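Local coordinates for protein agglutinin alpha chain (PDB 4R6R) that binds D-galactose as a plant lectin, recognises the T-antigen disaccharide Gal-beta1,3-GalNAc and singles out IgA1 in human serum, at residues A8-I12 against I113-K117; R13-L17 against D27-V31. All blocks are in the same frame, centred on the assembly; numbering follows the deposited sequence.

Interaction 1: residues A8-I12 against I113-K117; sequences AFTGI and IVGFK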
ATOM      1  N   ALA A   8       7.085 -10.063   6.590  1.00 13.76           N
ATOM      2  CA  ALA A   8       6.639  -8.719   6.953  1.00 12.92           C
ATOM      3  C   ALA A   8       5.717  -8.643   8.192  1.00 12.64           C
ATOM      4  O   ALA A   8       4.884  -9.541   8.383  1.00 12.67           O
ATOM      5  CB  ALA A   8       5.919  -8.122   5.734  1.00 13.24           C
ATOM      6  N   PHE A   9       5.817  -7.542   8.951  1.00 12.85           N
ATOM      7  CA  PHE A   9       5.129  -7.419  10.241  1.00 13.73           C
ATOM      8  C   PHE A   9       4.544  -6.029  10.302  1.00 12.77           C
ATOM      9  O   PHE A   9       4.396  -5.342   9.257  1.00 13.22           O
ATOM     10  CB  PHE A   9       6.110  -7.754  11.407  1.00 13.01           C
ATOM     11  CG  PHE A   9       6.559  -9.146  11.329  1.00 14.06           C
ATOM     12  CD1 PHE A   9       5.796 -10.166  11.903  1.00 14.41           C
ATOM     13  CD2 PHE A   9       7.705  -9.456  10.626  1.00 13.39           C
ATOM     14  CE1 PHE A   9       6.196 -11.468  11.754  1.00 14.02           C
ATOM     15  CE2 PHE A   9       8.097 -10.756  10.459  1.00 12.38           C
ATOM     16  CZ  PHE A   9       7.340 -11.783  11.023  1.00 13.68           C
ATOM     17  N   THR A  10       4.166  -5.557  11.511  1.00 12.80           N
ATOM     18  CA  THR A  10       3.486  -4.236  11.784  1.00 13.82           C
ATOM     19  C   THR A  10       4.534  -3.205  12.147  1.00 14.71           C
ATOM     20  O   THR A  10       4.237  -2.018  12.154  1.00 17.70           O
ATOM     21  CB  THR A  10       2.481  -4.384  13.003  1.00 16.80           C
ATOM     22  OG1 THR A  10       1.656  -5.502  12.739  1.00 21.68           O
ATOM     23  CG2 THR A  10       1.630  -3.076  13.232  1.00 21.80           C
ATOM     24  N   GLY A  11       5.773  -3.588  12.540  1.00 13.35           N
ATOM     25  CA  GLY A  11       6.747  -2.626  12.997  1.00 13.33           C
ATOM     26  C   GLY A  11       7.864  -3.361  13.709  1.00 13.36           C
ATOM     27  O   GLY A  11       7.914  -4.612  13.583  1.00 13.49           O
ATOM     28  N   ILE A  12       8.747  -2.605  14.331  1.00 12.89           N
ATOM     29  CA  ILE A  12       9.965  -3.165  14.966  1.00 11.72           C
ATOM     30  C   ILE A  12      10.024  -2.718  16.407  1.00 11.89           C
ATOM     31  O   ILE A  12       9.900  -1.534  16.754  1.00 13.71           O
ATOM     32  CB  ILE A  12      11.264  -2.764  14.231  1.00 12.97           C
ATOM     33  CG1 ILE A  12      11.226  -3.414  12.833  1.00 14.11           C
ATOM     34  CG2 ILE A  12      12.491  -3.230  14.998  1.00 12.86           C
ATOM     35  CD1 ILE A  12      12.299  -2.842  11.914  1.00 17.35           C
ATOM     36  N   ILE A 113      10.248   0.271   8.037  1.00 12.72           N
ATOM     37  CA  ILE A 113      10.819  -1.057   7.846  1.00 13.38           C
ATOM     38  C   ILE A 113       9.970  -2.015   8.673  1.00 13.24           C
ATOM     39  O   ILE A 113       9.754  -1.792   9.854  1.00 13.48           O
ATOM     40  CB  ILE A 113      12.249  -1.066   8.414  1.00 13.11           C
ATOM     41  CG1 ILE A 113      13.112  -0.105   7.634  1.00 15.03           C
ATOM     42  CG2 ILE A 113      12.834  -2.491   8.239  1.00 13.63           C
ATOM     43  CD1 ILE A 113      14.452   0.281   8.308  1.00 17.30           C
ATOM     44  N   VAL A 114       9.502  -3.065   8.023  1.00 12.11           N
ATOM     45  CA  VAL A 114       8.604  -4.062   8.651  1.00 13.25           C
ATOM     46  C   VAL A 114       9.081  -5.491   8.582  1.00 13.66           C
ATOM     47  O   VAL A 114       8.351  -6.406   8.982  1.00 13.07           O
ATOM     48  CB  VAL A 114       7.144  -3.929   8.148  1.00 12.77           C
ATOM     49  CG1 VAL A 114       6.553  -2.543   8.575  1.00 15.55           C
ATOM     50  CG2 VAL A 114       7.078  -4.161   6.637  1.00 13.65           C
ATOM     51  N   GLY A 115      10.324  -5.730   8.113  1.00 11.79           N
ATOM     52  CA  GLY A 115      10.793  -7.082   7.956  1.00 12.03           C
ATOM     53  C   GLY A 115      12.181  -7.068   7.417  1.00 11.65           C
ATOM     54  O   GLY A 115      12.609  -6.125   6.737  1.00 10.86           O
ATOM     55  N   PHE A 116      12.909  -8.145   7.730  1.00 12.24           N
ATOM     56  CA  PHE A 116      14.277  -8.382   7.217  1.00 12.56           C
ATOM     57  C   PHE A 116      14.367  -9.772   6.611  1.00 14.40           C
ATOM     58  O   PHE A 116      13.725 -10.708   7.083  1.00 13.77           O
ATOM     59  CB  PHE A 116      15.325  -8.260   8.322  1.00 12.90           C
ATOM     60  CG  PHE A 116      15.527  -6.878   8.849  1.00 11.29           C
ATOM     61  CD1 PHE A 116      14.746  -6.385   9.921  1.00 11.89           C
ATOM     62  CD2 PHE A 116      16.496  -6.037   8.330  1.00 12.77           C
ATOM     63  CE1 PHE A 116      14.885  -5.083  10.460  1.00 13.40           C
ATOM     64  CE2 PHE A 116      16.661  -4.731   8.891  1.00 12.09           C
ATOM     65  CZ  PHE A 116      15.871  -4.227   9.943  1.00 12.78           C
ATOM     66  N   LYS A 117      15.210  -9.892   5.599  1.00 13.61           N
ATOM     67  CA  LYS A 117      15.582 -11.197   5.067  1.00 13.19           C
ATOM     68  C   LYS A 117      17.056 -11.046   4.689  1.00 14.26           C
ATOM     69  O   LYS A 117      17.589  -9.922   4.540  1.00 14.30           O
ATOM     70  CB  LYS A 117      14.735 -11.637   3.854  1.00 16.09           C
ATOM     71  CG  LYS A 117      14.717 -10.564   2.741  1.00 15.63           C
ATOM     72  CD  LYS A 117      13.751 -10.839   1.581  1.00 20.94           C
ATOM     73  CE  LYS A 117      14.184 -12.085   0.854  1.00 24.07           C
ATOM     74  NZ  LYS A 117      15.411 -11.830   0.044  1.00 30.91           N
TER
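Ala8 and Gly11 mark the two places where the chain of 8-12 comes nearest to strand segment 113-117: the CA of Ala8 lies 4.6 Å from the CA of Gly115, and Gly11 comes almost as near to Val114. The two do not pair as neighbouring strands. One backbone bond joins them, from Phe9 N to Val114 O at 2.8 Å, and it is weak, with an angle of 129° at the hydrogen. The same oxygen takes a CA-H...O contact from Ala8 and lies at the edge of the Phe9 ring, near its plane, where CD2 is 3.5 Å from Val114 O.

Val114 packs against the backbone of 9-11. Val114 CB sits 3.3 Å from Phe9 O, and CG1, anti to its own carbonyl carbon (chi1 -64°), is carried toward the turn and meets the backbone at Thr10 and Gly11. CG2 faces the CB of Ala8. Further along, Ile12 reaches across with its terminal methyl: CD1 is 3.4 Å from Ile113 O and 3.7 Å from the CG2 methyl of Ile113. Ile12 CD1 also lies 3.7 Å from Phe116 CE1, the two side chains crossing at about a right angle.

This is a buried contact in the beta-prism between the chain leading into strand 11-19 of one sheet and strand 110-120 of another. Thr10 and Gly11 both face Asp33, a classic beta bulge, and Thr10 OG1 is hydrogen-bonded to Asn35 N. The Phe9 ring stacks on Tyr32. Strand 110-120 pairs with strand 124-132, with backbone bonds from Val114 and Gly115 to Tyr130, while Ile12 and Ile113 both pack on Ile65 of strand 65-75.

Interaction 2: residues R13-L17 against D27-V31; sequences REINL and DFQVV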
ATOM      1  N   ARG A  13      10.143  -3.691  17.317  1.00 11.47           N
ATOM      2  CA  ARG A  13      10.310  -3.390  18.740  1.00 12.75           C
ATOM      3  C   ARG A  13      11.758  -3.444  19.214  1.00 14.54           C
ATOM      4  O   ARG A  13      12.137  -2.643  20.052  1.00 14.94           O
ATOM      5  CB  ARG A  13       9.457  -4.343  19.615  1.00 13.51           C
ATOM      6  CG  ARG A  13       7.971  -3.976  19.469  1.00 13.97           C
ATOM      7  CD  ARG A  13       7.118  -5.138  20.068  1.00 16.95           C
ATOM      8  NE  ARG A  13       5.669  -4.772  20.121  1.00 16.15           N
ATOM      9  CZ  ARG A  13       5.103  -4.075  21.107  1.00 18.87           C
ATOM     10  NH1 ARG A  13       3.793  -3.826  21.040  1.00 21.07           N
ATOM     11  NH2 ARG A  13       5.831  -3.714  22.180  1.00 22.05           N
ATOM     12  N   GLU A  14      12.552  -4.386  18.749  1.00 14.15           N
ATOM     13  CA  GLU A  14      13.921  -4.538  19.234  1.00 15.91           C
ATOM     14  C   GLU A  14      14.724  -5.282  18.199  1.00 13.66           C
ATOM     15  O   GLU A  14      14.221  -6.176  17.455  1.00 13.65           O
ATOM     16  CB  GLU A  14      13.850  -5.370  20.526  1.00 17.82           C
ATOM     17  CG  GLU A  14      15.185  -5.604  21.205  1.00 21.82           C
ATOM     18  CD  GLU A  14      14.948  -6.349  22.520  1.00 25.58           C
ATOM     19  OE1 GLU A  14      14.565  -5.672  23.516  1.00 30.49           O
ATOM     20  OE2 GLU A  14      15.137  -7.575  22.596  1.00 21.40           O
ATOM     21  N   ILE A  15      16.005  -4.900  18.110  1.00 12.63           N
ATOM     22  CA  ILE A  15      16.935  -5.654  17.226  1.00 12.97           C
ATOM     23  C   ILE A  15      18.066  -6.147  18.135  1.00 14.00           C
ATOM     24  O   ILE A  15      18.626  -5.360  18.942  1.00 15.96           O
ATOM     25  CB  ILE A  15      17.503  -4.729  16.172  1.00 13.34           C
ATOM     26  CG1 ILE A  15      16.379  -4.349  15.178  1.00 15.36           C
ATOM     27  CG2 ILE A  15      18.513  -5.472  15.358  1.00 13.54           C
ATOM     28  CD1 ILE A  15      16.759  -3.317  14.120  1.00 15.92           C
ATOM     29  N   ASN A  16      18.335  -7.428  18.041  1.00 13.32           N
ATOM     30  CA  ASN A  16      19.453  -8.037  18.769  1.00 13.83           C
ATOM     31  C   ASN A  16      20.475  -8.560  17.748  1.00 12.69           C
ATOM     32  O   ASN A  16      20.194  -9.482  17.001  1.00 16.70           O
ATOM     33  CB  ASN A  16      18.940  -9.181  19.611  1.00 14.15           C
ATOM     34  CG  ASN A  16      18.065  -8.711  20.730  1.00 17.22           C
ATOM     35  OD1 ASN A  16      18.536  -8.183  21.724  1.00 19.38           O
ATOM     36  ND2 ASN A  16      16.796  -8.920  20.568  1.00 16.38           N
ATOM     37  N   LEU A  17      21.655  -7.940  17.703  1.00 12.50           N
ATOM     38  CA  LEU A  17      22.651  -8.356  16.721  1.00 12.77           C
ATOM     39  C   LEU A  17      23.997  -8.487  17.430  1.00 13.81           C
ATOM     40  O   LEU A  17      24.151  -8.106  18.625  1.00 15.14           O
ATOM     41  CB  LEU A  17      22.725  -7.405  15.521  1.00 13.15           C
ATOM     42  CG  LEU A  17      23.220  -5.983  15.820  1.00 12.99           C
ATOM     43  CD1 LEU A  17      24.751  -5.929  15.846  1.00 16.24           C
ATOM     44  CD2 LEU A  17      22.753  -5.055  14.705  1.00 15.46           C
ATOM     45  N   ASP A  27      25.507 -12.358  14.325  1.00 15.91           N
ATOM     46  CA  ASP A  27      24.141 -12.872  14.502  1.00 15.00           C
ATOM     47  C   ASP A  27      23.154 -11.680  14.298  1.00 14.23           C
ATOM     48  O   ASP A  27      23.529 -10.476  14.466  1.00 13.88           O
ATOM     49  CB  ASP A  27      23.932 -13.258  15.960  1.00 16.30           C
ATOM     50  CG  ASP A  27      24.879 -14.383  16.465  1.00 22.14           C
ATOM     51  OD1 ASP A  27      25.442 -15.114  15.690  1.00 20.10           O
ATOM     52  OD2 ASP A  27      24.934 -14.536  17.697  1.00 28.07           O
ATOM     53  N   PHE A  28      21.937 -12.048  13.917  1.00 11.77           N
ATOM     54  CA  PHE A  28      20.906 -10.987  13.725  1.00 13.03           C
ATOM     55  C   PHE A  28      19.582 -11.586  14.106  1.00 13.15           C
ATOM     56  O   PHE A  28      19.204 -12.655  13.632  1.00 14.29           O
ATOM     57  CB  PHE A  28      20.935 -10.562  12.246  1.00 12.86           C
ATOM     58  CG  PHE A  28      20.048  -9.357  11.980  1.00 13.24           C
ATOM     59  CD1 PHE A  28      20.539  -8.070  12.260  1.00 14.42           C
ATOM     60  CD2 PHE A  28      18.782  -9.545  11.428  1.00 14.44           C
ATOM     61  CE1 PHE A  28      19.737  -6.916  12.040  1.00 14.69           C
ATOM     62  CE2 PHE A  28      18.009  -8.385  11.144  1.00 14.55           C
ATOM     63  CZ  PHE A  28      18.479  -7.125  11.461  1.00 15.50           C
ATOM     64  N   GLN A  29      18.841 -10.845  14.924  1.00 12.38           N
ATOM     65  CA  GLN A  29      17.495 -11.252  15.371  1.00 13.75           C
ATOM     66  C   GLN A  29      16.646 -10.021  15.630  1.00 13.20           C
ATOM     67  O   GLN A  29      17.128  -8.960  16.043  1.00 13.99           O
ATOM     68  CB  GLN A  29      17.655 -12.072  16.654  1.00 14.35           C
ATOM     69  CG  GLN A  29      16.368 -12.699  17.228  1.00 14.57           C
ATOM     70  CD  GLN A  29      15.531 -11.743  18.078  1.00 15.90           C
ATOM     71  OE1 GLN A  29      15.999 -10.735  18.589  1.00 18.84           O
ATOM     72  NE2 GLN A  29      14.243 -12.107  18.258  1.00 17.51           N
ATOM     73  N   VAL A  30      15.340 -10.132  15.353  1.00 12.09           N
ATOM     74  CA  VAL A  30      14.460  -8.999  15.535  1.00 12.44           C
ATOM     75  C   VAL A  30      13.191  -9.395  16.256  1.00 12.17           C
ATOM     76  O   VAL A  30      12.590 -10.445  15.954  1.00 12.91           O
ATOM     77  CB  VAL A  30      14.078  -8.411  14.160  1.00 11.57           C
ATOM     78  CG1 VAL A  30      13.188  -7.159  14.256  1.00 12.54           C
ATOM     79  CG2 VAL A  30      15.339  -8.056  13.320  1.00 12.90           C
ATOM     80  N   VAL A  31      12.839  -8.562  17.238  1.00 12.29           N
ATOM     81  CA  VAL A  31      11.478  -8.639  17.809  1.00 13.10           C
ATOM     82  C   VAL A  31      10.605  -7.617  17.066  1.00 11.41           C
ATOM     83  O   VAL A  31      10.873  -6.388  17.204  1.00 12.25           O
ATOM     84  CB  VAL A  31      11.445  -8.350  19.321  1.00 12.79           C
ATOM     85  CG1 VAL A  31       9.984  -8.490  19.834  1.00 12.68           C
ATOM     86  CG2 VAL A  31      12.397  -9.322  20.051  1.00 15.35           C
TER
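Asn16 and Gln29 face each other across an antiparallel beta hairpin, strands 11-19 and 25-34, within one of the four-stranded Greek-key sheets of the jacalin beta-prism fold. The axes of 14-17 and 27-31 run 4.7 Å apart at 165°. Asn16 and Gln29 form a hydrogen-bonded pair, N to O both ways, while Ile15 with Val30 and Leu17 with Phe28 are non-hydrogen-bonded pairs.

Gln29 can be followed outward. Gln29 CB lies 3.6 Å from Asn16 O. CG stands anti to the backbone N (chi1 -175°), and a bend at chi2 brings Gln29 CD alongside Asn16, 4.0 Å from Asn16 ND2. At the tip Gln29 OE1 accepts from Asn16 ND2 at 2.8 Å, nearly along its C=O, and also meets Asn16 CB; NE2 turns away to Gly41 O. The two side chains lie side by side, their amide planes 32° apart. Asn16 ND2 gives its second bond to Glu14 OE2; both acceptors lie near the Asn16 amide plane, which should fix the rotation of that amide. Glu14 is held in turn by Ser57 and by a salt bridge to Lys55, which also bonds Asn16 OD1.

The opposite face is apolar: the Phe28 ring receives Ile15 CG2 at CE1 (3.8 Å) and Leu17 CB at CD1, and Ile15 and Leu17 both pack on Phe86 of strand 78-88. At the corner Arg13 and Glu14 form a classic beta bulge against Val31, whose O takes two bonds, from Arg13 N at 2.8 Å and from Glu14 N at 3.0 Å.

Both interactions use strand 11-19, and interaction 2 is nested within the chain loop that interaction 1 closes. Interaction 2 pairs neighbours inside one sheet, so regular backbone bonds carry it; one of its faces bears a polar network, the other an apolar layer. Interaction 1 is buried and brings different sheets together, with aliphatic side chains packing on each other, on Phe116 and on backbone, beside a single weak backbone bond. They meet in the interior: Phe116 CG lies 3.7 Å from Phe28 CE2, the rings edge-to-face, and Val30 touches both Phe116 and Ile12. Thus the apolar face of the hairpin continues directly into the packing of 113-117.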